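Side-chain contacts in alcohol dehydrogenase IV (Corynebacterium glutamicum, PDB 3IV7), which probably reduces maleylacetate with a nicotinamide cofactor, as a member of the iron-containing alcohol dehydrogenase family: residues A[164-167]-A[168-172]; A[257-260]-A[261-265]. All coordinates share one frame; numbering follows the deposited sequence.

Overall arrangement
Both contacts are local, each running along one turn or two of a single helix in the all-helical part of the chain that follows the parallel sheet. Interaction 1 occupies the first turns of helix 164-181, just after strand 151-154; interaction 2 comes later in the sequence, near the start of helix 256-271. Their centres lie about 10 Å apart, and the two helices pack directly on each other. The CB of Ala-257 rests 3.6 Å from the backbone N of Ser-170, and the CB atoms of Leu-172 and Ala-261 are 3.8 Å apart. Ala-169, Ala-257 and Ala-261 lie at this interface, consistent with the close approach of the two helices in the interior of the chain.

Interaction 1. Residues A[164-167]-A[168-172]; sequences VEMS and VASGL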
# COMPACT_ATOMS: atom_id res chain seq x y z
N VAL A 164 25.97 3.04 -14.90
CA VAL A 164 24.91 2.32 -15.65
C VAL A 164 24.87 0.82 -15.31
O VAL A 164 23.82 0.27 -15.02
CB VAL A 164 25.06 2.49 -17.16
CG1 VAL A 164 24.02 1.67 -17.88
CG2 VAL A 164 24.96 3.99 -17.56
N GLU A 165 26.02 0.18 -15.30
CA GLU A 165 26.06 -1.27 -14.98
C GLU A 165 25.47 -1.57 -13.61
O GLU A 165 24.59 -2.43 -13.49
CB GLU A 165 27.49 -1.82 -15.13
CG GLU A 165 27.93 -1.83 -16.55
CD GLU A 165 29.29 -2.51 -16.77
OE1 GLU A 165 29.99 -2.81 -15.78
OE2 GLU A 165 29.63 -2.76 -17.95
N MSE A 166 25.91 -0.85 -12.59
CA MSE A 166 25.33 -1.02 -11.24
C MSE A 166 23.84 -0.65 -11.22
O MSE A 166 23.04 -1.33 -10.56
CB MSE A 166 26.10 -0.18 -10.22
CG MSE A 166 25.54 -0.23 -8.81
SE MSE A 166 25.41 -2.08 -8.06
CE MSE A 166 24.54 -1.62 -6.30
N SER A 167 23.46 0.41 -11.95
CA SER A 167 22.09 0.87 -12.00
C SER A 167 21.20 -0.24 -12.57
O SER A 167 20.10 -0.51 -12.05
CB SER A 167 21.96 2.13 -12.88
OG SER A 167 22.71 3.24 -12.40
N VAL A 168 21.65 -0.84 -13.66
CA VAL A 168 20.91 -1.94 -14.30
C VAL A 168 20.85 -3.19 -13.37
O VAL A 168 19.78 -3.73 -13.13
CB VAL A 168 21.54 -2.30 -15.68
CG1 VAL A 168 20.94 -3.57 -16.24
CG2 VAL A 168 21.34 -1.16 -16.65
N ALA A 169 21.99 -3.61 -12.84
CA ALA A 169 22.00 -4.79 -11.99
C ALA A 169 21.15 -4.56 -10.76
O ALA A 169 20.35 -5.43 -10.39
CB ALA A 169 23.42 -5.17 -11.60
N SER A 170 21.29 -3.38 -10.14
CA SER A 170 20.50 -3.07 -8.94
C SER A 170 19.04 -2.94 -9.30
O SER A 170 18.17 -3.36 -8.53
CB SER A 170 20.99 -1.78 -8.24
OG SER A 170 20.21 -1.51 -7.07
N GLY A 171 18.73 -2.35 -10.44
CA GLY A 171 17.31 -2.26 -10.88
C GLY A 171 16.67 -3.64 -11.07
O GLY A 171 15.50 -3.86 -10.75
N LEU A 172 17.46 -4.58 -11.57
CA LEU A 172 16.96 -5.94 -11.77
C LEU A 172 16.84 -6.67 -10.44
O LEU A 172 16.02 -7.58 -10.30
CB LEU A 172 17.86 -6.69 -12.75
CG LEU A 172 17.78 -6.16 -14.19
CD1 LEU A 172 18.87 -6.77 -15.05
CD2 LEU A 172 16.41 -6.42 -14.82
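The flat groups that meet between 164-167 and 168-172 are peptide units of successive helical turns: the Val-164 carbonyl takes the N-H of Val-168 at its oxygen, and Val-168 CG2 lies 3.3 Å from that same Val-164 O. The N-H groups of Val-168, Ala-169, Ser-170 and Gly-171 bond in turn to the carbonyl oxygens of Val-164, Glu-165, Met-166 and Ser-167, defining the start of helix 164-181. Side chains add to them at two places. Val-168 CG2 also meets Val-164 CG1 at 4.1 Å, the two valines crossing at a slant and both facing Val-210 of helix 189-211. Met-166, a selenomethionine here, sends its chain forward along the helix: CG is anti to the backbone N (chi1 177°), and a bend at chi2 (57°) carries CE to 4.0 Å from Ser-170 CB. That same CB sits 3.1 Å from Met-166 O. The hydroxyls turn elsewhere. Ser-167 OG bonds to Pro-163 O and Arg-219 NH1, and Ser-170 OG to Tyr-122 N, in the segment after strand 115-119. The contact is thus apolar in its side chains, while its buried hydroxyls are satisfied by neighbours, one of them fastening the helix to the sheet-bearing part of the fold.

Interaction 2. Residues A[257-260]-A[261-265]; sequences AQTH and ATVLP
Gln-258 O is gripped twice by Thr-262, and the shorter of the two bonds is that from Thr-262 OG1 to Gln-258 O, at 2.7 Å. The backbone bond, from Thr-262 N to Gln-258 O, measures 2.9 Å. This is the familiar alpha-helical i to i+4 arrangement in which a threonine hydroxyl reinforces the main-chain bond of its own residue. The two donors reach the oxygen from opposite faces of the carbonyl plane, OG1 tilted by 28° and N by 32°, so neither blocks the other. With OG1 anti to the carbonyl carbon (chi1 -58°), the hydroxyl swings back toward the preceding turn. Thr-259 OG1 makes the same kind of bond to Pro-255 O, one turn earlier, which leaves its methyl to pack: CG2 lies alongside Val-263 CG2 at 4.1 Å, the two side chains pointing the same way toward helix 240-250. Val-263 CG2 also presses on Thr-259 O at 3.3 Å. His-260 takes part through its backbone, while its buried ring turns to other residues; ND1 is hydrogen-bonded to His-241 NE2, and the ring meets those of both His-241 and His-256. Helix 256-271 kinks at Pro-265, whose N has no hydrogen to give to the turn before. Leu-264 N therefore makes the last such bond between 257-260 and 261-265, reaching His-260 O at 3.1 Å, with Leu-264 CB 3.4 Å from that oxygen.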
# COMPACT_ATOMS: atom_id res chain seq x y z
N ALA A 257 23.93 -7.40 -6.48
CA ALA A 257 23.02 -6.95 -7.55
C ALA A 257 23.12 -7.84 -8.80
O ALA A 257 22.11 -8.26 -9.37
CB ALA A 257 23.31 -5.44 -7.91
N GLN A 258 24.36 -8.15 -9.21
CA GLN A 258 24.60 -9.02 -10.35
C GLN A 258 24.02 -10.43 -10.17
O GLN A 258 23.56 -11.05 -11.13
CB GLN A 258 26.09 -9.14 -10.65
CG GLN A 258 26.72 -7.89 -11.27
CD GLN A 258 26.93 -6.77 -10.26
OE1 GLN A 258 26.82 -6.97 -9.04
NE2 GLN A 258 27.18 -5.57 -10.77
N THR A 259 24.07 -10.96 -8.95
CA THR A 259 23.57 -12.30 -8.70
C THR A 259 22.05 -12.29 -8.85
O THR A 259 21.48 -13.14 -9.53
CB THR A 259 23.97 -12.80 -7.29
OG1 THR A 259 25.40 -12.97 -7.24
CG2 THR A 259 23.30 -14.11 -6.99
N HIS A 260 21.41 -11.31 -8.24
CA HIS A 260 19.98 -11.15 -8.38
C HIS A 260 19.60 -10.99 -9.85
O HIS A 260 18.72 -11.67 -10.34
CB HIS A 260 19.49 -9.96 -7.57
CG HIS A 260 19.28 -10.26 -6.13
ND1 HIS A 260 18.09 -10.74 -5.65
CD2 HIS A 260 20.14 -10.24 -5.08
CE1 HIS A 260 18.20 -10.95 -4.34
NE2 HIS A 260 19.43 -10.66 -3.98
N ALA A 261 20.33 -10.13 -10.57
CA ALA A 261 20.06 -9.87 -11.96
C ALA A 261 20.16 -11.13 -12.78
O ALA A 261 19.29 -11.41 -13.60
CB ALA A 261 20.99 -8.79 -12.52
N THR A 262 21.21 -11.89 -12.54
CA THR A 262 21.49 -13.10 -13.30
C THR A 262 20.51 -14.23 -13.02
O THR A 262 20.02 -14.87 -13.94
CB THR A 262 22.91 -13.60 -13.03
OG1 THR A 262 23.85 -12.58 -13.36
CG2 THR A 262 23.22 -14.90 -13.85
N VAL A 263 20.19 -14.43 -11.75
CA VAL A 263 19.35 -15.55 -11.34
C VAL A 263 17.87 -15.39 -11.72
O VAL A 263 17.19 -16.38 -12.08
CB VAL A 263 19.49 -15.80 -9.83
CG1 VAL A 263 18.43 -16.76 -9.34
CG2 VAL A 263 20.90 -16.34 -9.52
N LEU A 264 17.37 -14.15 -11.68
CA LEU A 264 15.96 -13.84 -11.91
C LEU A 264 15.32 -14.51 -13.13
O LEU A 264 14.30 -15.18 -13.00
CB LEU A 264 15.75 -12.33 -11.95
CG LEU A 264 14.32 -11.85 -12.30
CD1 LEU A 264 13.28 -12.43 -11.33
CD2 LEU A 264 14.27 -10.30 -12.32
N PRO A 265 15.90 -14.34 -14.33
CA PRO A 265 15.23 -14.95 -15.49
C PRO A 265 15.11 -16.46 -15.41
O PRO A 265 14.18 -17.03 -15.98
CB PRO A 265 16.12 -14.56 -16.65
CG PRO A 265 17.51 -14.26 -15.98
CD PRO A 265 17.15 -13.64 -14.72